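Local structure of STM4351 (Salmonella enterica, 2Y7I) at residues His9-Glu20 / Lys65-Met73; Gln81-Gly92 / Gly188-Lys197. The protein binds arginine with high specificity in the periplasm, probably delivering it to a membrane transporter as other solute-binding proteins do. All coordinates share one frame; numbering follows the deposited sequence.

In the fold
Interaction 1 and interaction 2 lie with their centres about 12 Å apart in the same lobe of a family 3 solute-binding protein, and segment 65-73 of interaction 1 touches segments 188-197 and 81-92 of interaction 2. Val69 N lies 2.8 Å from Ala194 O, a probable hydrogen bond, which couples the edge of the parallel sheet to segment 188-197. A second probable bond joins Phe66 O to Arg196 NH1 at 2.9 Å, and the OH of Tyr89 packs on CG1 of Ile70. Interaction 1 reaches the bound arginine directly, through residues such as Glu20, Ala71 and Gly72, and holds a zinc ion at its far end. From interaction 2 the side chain of Leu191 comes within about 5 Å of the ligand.

Interaction 1: residues His9-Glu20 / Lys65-Met73; sequences HFGTSATYAPYE and KFDAVIAGM. With ZN (zinc ion), chain E; ARG (arginine), chain C.
Backbone bonds join His9-Gly11 to Asp67-Ile70, with Phe10-Ala68 and Gly11-Val69 as the parallel pairs. Gly11 N donates to Ala68 O at 2.9 Å, and Ile70 N returns a bond to Gly11 O. Carbonyl O of His9 takes two donors, Asp67 N and the more distant Ala68 N, at the start of strand 68-69. Side-chain oxygens extend the ladder at both ends. Asp67 OD2 accepts from His9 N through its anti lone pair, in a nearly straight bond (170°), while Thr12 OG1, turned opposite its own backbone N (chi1 -163°), donates to Ile70 O at 2.6 Å, in the plane of that carbonyl.

The same OD2 and His9 ND1 each bind zinc at 2.1 Å, with a water as a further ligand; the carboxylate and imidazole planes are 41° apart.

This is the edge of the three-stranded parallel sheet, 46-51, 7-12 and 68-69, whose C-terminal ends open into the arginine pocket.

Apolar contacts flank the strands. Gly11 CA sits over the centre of the Phe66 ring, 3.6 Å from its centroid, a CH-pi contact that lack of a side chain permits. Ile70 CG2 and Ala68 CB meet CD2 and CE2 of Phe10.

In the pocket Glu20 OE2 and Ser13 O accept from ligand NH2, Ala71 O accepts from NE at 2.9 Å, and Gly72 O takes the ligand amino group. The Tyr16 ring lays one face against ligand CD, 3.6 Å above its plane.

Interaction 2: residues Gln81-Gly92 / Gly188-Lys197; sequences QQVSFSQPYYEG and GKGLGIAVRK
Two torsions set the key groups: chi1 of 67° at Tyr89 and of 65° at Ser86 place CG and OG between the backbone N and carbonyl carbon of their residues. The tyrosine ring thereby comes to lie with one face against Leu191 CB, 3.9 Å from its centroid, a CH-pi contact offset toward the rim, while Gly192 C meets the ring edge. Leu191 CD1 also reaches Tyr90, whose side chain runs beside it in the same direction. Ser86 OG makes two bonds: it accepts from Ile193 N at 2.9 Å (165° at the hydrogen) and donates to Gln87 O, so the hydroxyl stands in for a backbone carbonyl as acceptor of Ile193 N.

Ser84 and Phe85 pair antiparallel with Val195 and Ala194. The first is a hydrogen-bonded pair, Ser84 N to Val195 O and Val195 N to Ser84 O, each 2.8 Å. Phe85 faces Ala194 as the non-hydrogen-bonded pair, with Phe85 CE1 3.8 Å from Ala194 CB. Ser86 N then donates to Ile193 O. Beyond the serine, Tyr89 N donates to Leu191 O and Leu191 N to Tyr90 O at 2.7 Å. Water bridges Tyr89 OH and Gly192 O, and another links Gly92 N with Gly188 O.

Around this ribbon, Tyr89 OH is also hydrogen-bonded to Asp32 of helix 31-42, and Gly192 bonds through its backbone to Met73, which follows strand 68-69. Helix 57-62 packs on Val83 and Ala194, whereas helix 200-214 meets Ser86, Gln87 and Val195.

Interaction 1: residues His9-Glu20 / Lys65-Met73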
loop_
_atom_site.group_PDB
_atom_site.type_symbol
_atom_site.label_atom_id
_atom_site.label_comp_id
_atom_site.label_asym_id
_atom_site.label_seq_id
_atom_site.Cartn_x
_atom_site.Cartn_y
_atom_site.Cartn_z
ATOM N N HIS A 9 7.230 15.683 -15.141
ATOM C CA HIS A 9 6.403 15.539 -16.340
ATOM C C HIS A 9 6.137 14.057 -16.609
ATOM O O HIS A 9 7.067 13.304 -16.884
ATOM C CB HIS A 9 7.080 16.211 -17.547
ATOM C CG HIS A 9 7.396 17.663 -17.336
ATOM N ND1 HIS A 9 8.620 18.103 -16.877
ATOM C CD2 HIS A 9 6.644 18.774 -17.518
ATOM C CE1 HIS A 9 8.608 19.423 -16.788
ATOM N NE2 HIS A 9 7.420 19.854 -17.168
ATOM N N PHE A 10 4.872 13.655 -16.500
ATOM C CA PHE A 10 4.443 12.282 -16.743
ATOM C C PHE A 10 3.790 12.174 -18.103
ATOM O O PHE A 10 3.039 13.060 -18.507
ATOM C CB PHE A 10 3.401 11.847 -15.718
ATOM C CG PHE A 10 3.968 11.442 -14.392
ATOM C CD1 PHE A 10 4.208 12.398 -13.407
ATOM C CD2 PHE A 10 4.226 10.099 -14.109
ATOM C CE1 PHE A 10 4.718 12.015 -12.149
ATOM C CE2 PHE A 10 4.742 9.708 -12.855
ATOM C CZ PHE A 10 4.988 10.669 -11.882
ATOM N N GLY A 11 4.079 11.081 -18.801
ATOM C CA GLY A 11 3.351 10.716 -20.008
ATOM C C GLY A 11 2.385 9.612 -19.637
ATOM O O GLY A 11 2.713 8.740 -18.823
ATOM N N THR A 12 1.191 9.659 -20.222
ATOM C CA THR A 12 0.173 8.630 -20.031
ATOM C C THR A 12 -0.727 8.531 -21.273
ATOM O O THR A 12 -0.634 9.349 -22.201
ATOM C CB THR A 12 -0.697 8.883 -18.759
ATOM O OG1 THR A 12 -1.382 7.677 -18.404
ATOM C CG2 THR A 12 -1.717 9.990 -18.990
ATOM N N SER A 13 -1.588 7.520 -21.280
ATOM C CA SER A 13 -2.601 7.356 -22.313
ATOM C C SER A 13 -3.952 7.246 -21.635
ATOM O O SER A 13 -4.313 6.181 -21.118
ATOM C CB SER A 13 -2.346 6.099 -23.140
ATOM O OG SER A 13 -3.270 6.042 -24.211
ATOM N N ALA A 14 -4.683 8.359 -21.637
ATOM C CA ALA A 14 -5.927 8.501 -20.880
ATOM C C ALA A 14 -7.145 7.922 -21.610
ATOM O O ALA A 14 -8.156 8.600 -21.784
ATOM C CB ALA A 14 -6.149 9.971 -20.532
ATOM N N THR A 15 -7.029 6.650 -21.986
ATOM C CA THR A 15 -8.018 5.905 -22.765
ATOM C C THR A 15 -8.567 4.735 -21.950
ATOM O O THR A 15 -9.288 3.872 -22.479
ATOM C CB THR A 15 -7.322 5.291 -24.019
ATOM O OG1 THR A 15 -6.159 4.541 -23.606
ATOM C CG2 THR A 15 -6.880 6.382 -24.972
ATOM N N TYR A 16 -8.230 4.709 -20.659
ATOM C CA TYR A 16 -8.239 3.466 -19.886
ATOM C C TYR A 16 -8.772 3.622 -18.454
ATOM O O TYR A 16 -8.064 3.332 -17.500
ATOM C CB TYR A 16 -6.799 2.894 -19.872
ATOM C CG TYR A 16 -6.692 1.373 -19.941
ATOM C CD1 TYR A 16 -7.366 0.647 -20.924
ATOM C CD2 TYR A 16 -5.889 0.666 -19.033
ATOM C CE1 TYR A 16 -7.270 -0.746 -20.992
ATOM C CE2 TYR A 16 -5.786 -0.725 -19.092
ATOM C CZ TYR A 16 -6.478 -1.423 -20.080
ATOM O OH TYR A 16 -6.379 -2.798 -20.167
ATOM N N ALA A 17 -10.017 4.075 -18.307
ATOM C CA ALA A 17 -10.663 4.133 -16.992
ATOM C C ALA A 17 -10.664 2.734 -16.391
ATOM O O ALA A 17 -10.886 1.768 -17.126
ATOM C CB ALA A 17 -12.110 4.651 -17.118
ATOM N N PRO A 18 -10.436 2.612 -15.063
ATOM C CA PRO A 18 -10.252 3.663 -14.048
ATOM C C PRO A 18 -8.795 4.076 -13.788
ATOM O O PRO A 18 -8.541 4.816 -12.833
ATOM C CB PRO A 18 -10.782 2.981 -12.780
ATOM C CG PRO A 18 -10.302 1.561 -12.946
ATOM C CD PRO A 18 -10.414 1.269 -14.443
ATOM N N TYR A 19 -7.854 3.565 -14.576
ATOM C CA TYR A 19 -6.435 3.894 -14.408
ATOM C C TYR A 19 -6.176 5.369 -14.771
ATOM O O TYR A 19 -5.651 6.125 -13.968
ATOM C CB TYR A 19 -5.573 2.967 -15.270
ATOM C CG TYR A 19 -5.719 1.490 -14.941
ATOM C CD1 TYR A 19 -5.012 0.923 -13.887
ATOM C CD2 TYR A 19 -6.590 0.667 -15.671
ATOM C CE1 TYR A 19 -5.148 -0.427 -13.571
ATOM C CE2 TYR A 19 -6.724 -0.678 -15.369
ATOM C CZ TYR A 19 -6.006 -1.214 -14.320
ATOM O OH TYR A 19 -6.135 -2.539 -14.004
ATOM N N GLU A 20 -6.568 5.758 -15.985
ATOM C CA GLU A 20 -6.468 7.143 -16.451
ATOM C C GLU A 20 -7.452 7.348 -17.578
ATOM O O GLU A 20 -7.573 6.504 -18.472
ATOM C CB GLU A 20 -5.055 7.505 -16.937
ATOM C CG GLU A 20 -4.442 6.476 -17.898
ATOM C CD GLU A 20 -3.585 5.474 -17.177
ATOM O OE1 GLU A 20 -2.991 5.874 -16.154
ATOM O OE2 GLU A 20 -3.503 4.300 -17.617
ATOM N N LYS A 65 11.042 13.176 -23.790
ATOM C CA LYS A 65 9.869 14.043 -23.885
ATOM C C LYS A 65 9.211 14.265 -22.514
ATOM O O LYS A 65 8.568 15.289 -22.283
ATOM C CB LYS A 65 8.866 13.469 -24.891
ATOM C CG LYS A 65 7.661 14.348 -25.143
ATOM C CD LYS A 65 6.640 13.660 -26.036
ATOM C CE LYS A 65 5.548 14.631 -26.436
ATOM N NZ LYS A 65 4.539 13.941 -27.265
ATOM N N PHE A 66 9.364 13.296 -21.617
ATOM C CA PHE A 66 8.940 13.451 -20.232
ATOM C C PHE A 66 9.854 12.682 -19.281
ATOM O O PHE A 66 10.723 11.931 -19.717
ATOM C CB PHE A 66 7.449 13.105 -20.017
ATOM C CG PHE A 66 6.848 12.193 -21.060
ATOM C CD1 PHE A 66 7.156 10.834 -21.089
ATOM C CD2 PHE A 66 5.935 12.691 -21.984
ATOM C CE1 PHE A 66 6.580 9.990 -22.039
ATOM C CE2 PHE A 66 5.353 11.854 -22.943
ATOM C CZ PHE A 66 5.677 10.506 -22.970
ATOM N N ASP A 67 9.661 12.893 -17.985
ATOM C CA ASP A 67 10.518 12.303 -16.964
ATOM C C ASP A 67 10.115 10.882 -16.609
ATOM O O ASP A 67 10.960 10.067 -16.257
ATOM C CB ASP A 67 10.473 13.158 -15.702
ATOM C CG ASP A 67 10.887 14.572 -15.961
ATOM O OD1 ASP A 67 12.026 14.770 -16.437
ATOM O OD2 ASP A 67 10.062 15.482 -15.723
ATOM N N ALA A 68 8.820 10.598 -16.696
ATOM C CA ALA A 68 8.287 9.330 -16.222
ATOM C C ALA A 68 7.003 8.977 -16.958
ATOM O O ALA A 68 6.371 9.835 -17.573
ATOM C CB ALA A 68 8.047 9.382 -14.708
ATOM N N VAL A 69 6.649 7.699 -16.915
ATOM C CA VAL A 69 5.425 7.208 -17.535
ATOM C C VAL A 69 4.648 6.454 -16.475
ATOM O O VAL A 69 5.212 5.616 -15.752
ATOM C CB VAL A 69 5.735 6.284 -18.752
ATOM C CG1 VAL A 69 4.544 5.417 -19.122
ATOM C CG2 VAL A 69 6.160 7.119 -19.957
ATOM N N ILE A 70 3.361 6.774 -16.364
ATOM C CA ILE A 70 2.432 5.966 -15.583
ATOM C C ILE A 70 1.179 5.750 -16.439
ATOM O O ILE A 70 0.580 6.720 -16.933
ATOM C CB ILE A 70 2.150 6.592 -14.179
ATOM C CG1 ILE A 70 1.502 5.566 -13.236
ATOM C CG2 ILE A 70 1.324 7.905 -14.279
ATOM C CD1 ILE A 70 1.295 6.079 -11.784
ATOM N N ALA A 71 0.817 4.487 -16.670
ATOM C CA ALA A 71 -0.269 4.183 -17.619
ATOM C C ALA A 71 -0.823 2.766 -17.526
ATOM O O ALA A 71 -1.010 2.098 -18.548
ATOM C CB ALA A 71 0.191 4.477 -19.065
ATOM N N GLY A 72 -1.086 2.302 -16.304
ATOM C CA GLY A 72 -1.530 0.931 -16.092
ATOM C C GLY A 72 -0.576 -0.055 -16.747
ATOM O O GLY A 72 -1.004 -1.076 -17.267
ATOM N N MET A 73 0.721 0.243 -16.680
ATOM C CA MET A 73 1.729 -0.455 -17.484
ATOM C C MET A 73 2.418 -1.590 -16.722
ATOM O O MET A 73 3.167 -1.338 -15.772
ATOM C CB MET A 73 2.777 0.555 -17.990
ATOM C CG MET A 73 3.922 -0.063 -18.820
ATOM S SD MET A 73 5.138 1.137 -19.431
ATOM C CE MET A 73 4.177 1.907 -20.766
HETATM ZN ZN ZN E . 10.485 17.205 -16.769
HETATM N N ARG C . -1.908 -3.413 -18.693
HETATM C CA ARG C . -1.763 -3.522 -20.178
HETATM C C ARG C . -0.291 -3.424 -20.561
HETATM O O ARG C . 0.043 -3.460 -21.743
HETATM C CB ARG C . -2.575 -2.426 -20.899
HETATM C CG ARG C . -2.252 -0.995 -20.433
HETATM C CD ARG C . -2.963 0.069 -21.267
HETATM N NE ARG C . -2.895 1.366 -20.588
HETATM C CZ ARG C . -3.392 2.506 -21.063
HETATM N NH1 ARG C . -4.009 2.553 -22.246
HETATM N NH2 ARG C . -3.269 3.606 -20.350
HETATM O OXT ARG C . 0.590 -3.282 -19.691
HETATM O O HOH W 1 10.567 16.655 -18.851
#

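Interaction 2: residues Gln81-Gly92 / Gly188-Lys197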
loop_
_atom_site.group_PDB
_atom_site.type_symbol
_atom_site.label_atom_id
_atom_site.label_comp_id
_atom_site.label_asym_id
_atom_site.label_seq_id
_atom_site.Cartn_x
_atom_site.Cartn_y
_atom_site.Cartn_z
ATOM N N GLN A 81 13.871 -4.134 -20.750
ATOM C CA GLN A 81 15.036 -3.938 -21.623
ATOM C C GLN A 81 15.126 -2.496 -22.130
ATOM O O GLN A 81 16.198 -2.043 -22.540
ATOM C CB GLN A 81 14.979 -4.865 -22.844
ATOM C CG GLN A 81 14.854 -6.364 -22.560
ATOM C CD GLN A 81 14.828 -7.205 -23.835
ATOM O OE1 GLN A 81 14.113 -6.890 -24.790
ATOM N NE2 GLN A 81 15.616 -8.281 -23.854
ATOM N N GLN A 82 14.001 -1.786 -22.098
ATOM C CA GLN A 82 13.893 -0.457 -22.700
ATOM C C GLN A 82 13.908 0.667 -21.678
ATOM O O GLN A 82 14.399 1.758 -21.963
ATOM C CB GLN A 82 12.606 -0.359 -23.523
ATOM C CG GLN A 82 12.407 -1.515 -24.478
ATOM C CD GLN A 82 11.104 -1.423 -25.235
ATOM O OE1 GLN A 82 10.061 -1.094 -24.666
ATOM N NE2 GLN A 82 11.152 -1.722 -26.528
ATOM N N VAL A 83 13.340 0.405 -20.502
ATOM C CA VAL A 83 13.178 1.431 -19.459
ATOM C C VAL A 83 13.498 0.866 -18.071
ATOM O O VAL A 83 13.604 -0.344 -17.902
ATOM C CB VAL A 83 11.724 1.993 -19.410
ATOM C CG1 VAL A 83 11.316 2.619 -20.736
ATOM C CG2 VAL A 83 10.730 0.909 -18.998
ATOM N N SER A 84 13.611 1.753 -17.088
ATOM C CA SER A 84 13.711 1.353 -15.688
ATOM C C SER A 84 12.350 1.513 -15.014
ATOM O O SER A 84 11.714 2.559 -15.139
ATOM C CB SER A 84 14.747 2.207 -14.965
ATOM O OG SER A 84 16.041 1.955 -15.470
ATOM N N PHE A 85 11.896 0.478 -14.309
ATOM C CA PHE A 85 10.663 0.581 -13.533
ATOM C C PHE A 85 10.905 0.777 -12.041
ATOM O O PHE A 85 11.897 0.301 -11.488
ATOM C CB PHE A 85 9.798 -0.662 -13.705
ATOM C CG PHE A 85 9.086 -0.743 -15.034
ATOM C CD1 PHE A 85 7.935 0.003 -15.274
ATOM C CD2 PHE A 85 9.547 -1.600 -16.026
ATOM C CE1 PHE A 85 7.255 -0.089 -16.499
ATOM C CE2 PHE A 85 8.880 -1.703 -17.247
ATOM C CZ PHE A 85 7.733 -0.944 -17.482
ATOM N N SER A 86 9.969 1.480 -11.412
ATOM C CA SER A 86 9.832 1.502 -9.972
ATOM C C SER A 86 9.417 0.122 -9.467
ATOM O O SER A 86 9.126 -0.789 -10.250
ATOM C CB SER A 86 8.752 2.502 -9.558
ATOM O OG SER A 86 7.475 2.081 -10.031
ATOM N N GLN A 87 9.406 -0.010 -8.146
ATOM C CA GLN A 87 8.728 -1.097 -7.461
ATOM C C GLN A 87 7.286 -1.154 -7.987
ATOM O O GLN A 87 6.753 -0.136 -8.457
ATOM C CB GLN A 87 8.714 -0.806 -5.954
ATOM C CG GLN A 87 7.953 0.487 -5.605
ATOM C CD GLN A 87 7.881 0.753 -4.125
ATOM O OE1 GLN A 87 7.002 0.237 -3.431
ATOM N NE2 GLN A 87 8.803 1.561 -3.629
ATOM N N PRO A 88 6.638 -2.327 -7.897
ATOM C CA PRO A 88 5.237 -2.356 -8.284
ATOM C C PRO A 88 4.425 -1.408 -7.407
ATOM O O PRO A 88 4.686 -1.305 -6.208
ATOM C CB PRO A 88 4.825 -3.813 -8.026
ATOM C CG PRO A 88 5.828 -4.340 -7.053
ATOM C CD PRO A 88 7.104 -3.633 -7.397
ATOM N N TYR A 89 3.477 -0.689 -7.997
ATOM C CA TYR A 89 2.567 0.121 -7.182
ATOM C C TYR A 89 1.186 -0.522 -7.085
ATOM O O TYR A 89 0.421 -0.194 -6.187
ATOM C CB TYR A 89 2.505 1.600 -7.623
ATOM C CG TYR A 89 1.884 1.827 -8.987
ATOM C CD1 TYR A 89 0.505 2.031 -9.128
ATOM C CD2 TYR A 89 2.671 1.852 -10.131
ATOM C CE1 TYR A 89 -0.068 2.235 -10.383
ATOM C CE2 TYR A 89 2.100 2.047 -11.394
ATOM C CZ TYR A 89 0.738 2.239 -11.512
ATOM O OH TYR A 89 0.184 2.436 -12.769
ATOM N N TYR A 90 0.885 -1.453 -7.984
ATOM C CA TYR A 90 -0.385 -2.174 -7.980
ATOM C C TYR A 90 -0.181 -3.478 -8.743
ATOM O O TYR A 90 0.739 -3.573 -9.552
ATOM C CB TYR A 90 -1.498 -1.338 -8.632
ATOM C CG TYR A 90 -2.895 -1.888 -8.413
ATOM C CD1 TYR A 90 -3.484 -1.872 -7.147
ATOM C CD2 TYR A 90 -3.624 -2.422 -9.473
ATOM C CE1 TYR A 90 -4.776 -2.377 -6.946
ATOM C CE2 TYR A 90 -4.903 -2.922 -9.289
ATOM C CZ TYR A 90 -5.474 -2.892 -8.031
ATOM O OH TYR A 90 -6.742 -3.398 -7.860
ATOM N N GLU A 91 -1.023 -4.477 -8.494
ATOM C CA GLU A 91 -0.804 -5.799 -9.087
ATOM C C GLU A 91 -1.225 -5.852 -10.539
ATOM O O GLU A 91 -2.192 -5.207 -10.926
ATOM C CB GLU A 91 -1.554 -6.879 -8.314
ATOM C CG GLU A 91 -0.824 -7.359 -7.092
ATOM C CD GLU A 91 -1.564 -8.455 -6.364
ATOM O OE1 GLU A 91 -2.658 -8.846 -6.826
ATOM O OE2 GLU A 91 -1.044 -8.919 -5.327
ATOM N N GLY A 92 -0.488 -6.622 -11.337
ATOM C CA GLY A 92 -0.920 -6.962 -12.682
ATOM C C GLY A 92 -1.962 -8.049 -12.561
ATOM O O GLY A 92 -1.752 -9.042 -11.862
ATOM N N GLY A 188 0.572 -10.819 -14.854
ATOM C CA GLY A 188 0.930 -10.967 -13.447
ATOM C C GLY A 188 2.127 -10.144 -13.003
ATOM O O GLY A 188 2.462 -10.141 -11.819
ATOM N N LYS A 189 2.792 -9.473 -13.944
ATOM C CA LYS A 189 3.834 -8.514 -13.587
ATOM C C LYS A 189 3.126 -7.272 -13.064
ATOM O O LYS A 189 2.112 -6.842 -13.628
ATOM C CB LYS A 189 4.734 -8.181 -14.789
ATOM C CG LYS A 189 5.644 -9.337 -15.262
ATOM C CD LYS A 189 6.718 -9.668 -14.222
ATOM C CE LYS A 189 7.602 -10.828 -14.663
ATOM N NZ LYS A 189 8.760 -10.992 -13.741
ATOM N N GLY A 190 3.633 -6.705 -11.980
ATOM C CA GLY A 190 2.950 -5.571 -11.338
ATOM C C GLY A 190 2.958 -4.334 -12.209
ATOM O O GLY A 190 3.674 -4.284 -13.207
ATOM N N LEU A 191 2.155 -3.339 -11.839
ATOM C CA LEU A 191 2.187 -2.057 -12.528
ATOM C C LEU A 191 3.351 -1.250 -11.989
ATOM O O LEU A 191 3.613 -1.262 -10.783
ATOM C CB LEU A 191 0.886 -1.288 -12.330
ATOM C CG LEU A 191 -0.416 -1.981 -12.732
ATOM C CD1 LEU A 191 -1.564 -1.007 -12.563
ATOM C CD2 LEU A 191 -0.335 -2.514 -14.176
ATOM N N GLY A 192 4.046 -0.547 -12.882
ATOM C CA GLY A 192 5.230 0.219 -12.487
ATOM C C GLY A 192 5.207 1.612 -13.076
ATOM O O GLY A 192 4.501 1.874 -14.062
ATOM N N ILE A 193 5.958 2.508 -12.454
ATOM C CA ILE A 193 6.238 3.817 -13.030
ATOM C C ILE A 193 7.564 3.696 -13.772
ATOM O O ILE A 193 8.543 3.239 -13.200
ATOM C CB ILE A 193 6.319 4.916 -11.941
ATOM C CG1 ILE A 193 4.932 5.145 -11.324
ATOM C CG2 ILE A 193 6.854 6.221 -12.544
ATOM C CD1 ILE A 193 4.911 6.123 -10.143
ATOM N N ALA A 194 7.586 4.100 -15.044
ATOM C CA ALA A 194 8.785 3.955 -15.876
ATOM C C ALA A 194 9.568 5.256 -15.979
ATOM O O ALA A 194 8.995 6.340 -16.081
ATOM C CB ALA A 194 8.421 3.437 -17.262
ATOM N N VAL A 195 10.887 5.129 -15.915
ATOM C CA VAL A 195 11.800 6.238 -16.184
ATOM C C VAL A 195 12.864 5.721 -17.147
ATOM O O VAL A 195 12.979 4.508 -17.340
ATOM C CB VAL A 195 12.420 6.825 -14.880
ATOM C CG1 VAL A 195 11.345 6.969 -13.791
ATOM C CG2 VAL A 195 13.575 5.966 -14.362
ATOM N N ARG A 196 13.619 6.632 -17.759
ATOM C CA ARG A 196 14.738 6.256 -18.621
ATOM C C ARG A 196 15.797 5.452 -17.874
ATOM O O ARG A 196 16.004 5.642 -16.672
ATOM C CB ARG A 196 15.403 7.499 -19.207
ATOM C CG ARG A 196 14.748 8.004 -20.456
ATOM C CD ARG A 196 15.520 9.190 -21.043
ATOM N NE ARG A 196 15.711 10.294 -20.093
ATOM C CZ ARG A 196 14.741 11.066 -19.590
ATOM N NH1 ARG A 196 13.456 10.867 -19.906
ATOM N NH2 ARG A 196 15.062 12.038 -18.741
ATOM N N LYS A 197 16.494 4.591 -18.608
ATOM C CA LYS A 197 17.517 3.708 -18.034
ATOM C C LYS A 197 18.613 4.355 -17.183
ATOM O O LYS A 197 19.041 3.777 -16.181
ATOM C CB LYS A 197 18.161 2.871 -19.139
ATOM C CG LYS A 197 17.338 1.670 -19.549
ATOM C CD LYS A 197 17.299 0.650 -18.434
ATOM C CE LYS A 197 17.068 -0.741 -18.980
ATOM N NZ LYS A 197 16.854 -1.670 -17.843
HETATM O O HOH W 2 15.502 4.172 -21.232
HETATM O O HOH W 3 17.628 4.143 -13.812
HETATM O O HOH W 4 2.026 2.308 -14.982
HETATM O O HOH W 5 1.560 -8.220 -9.857
#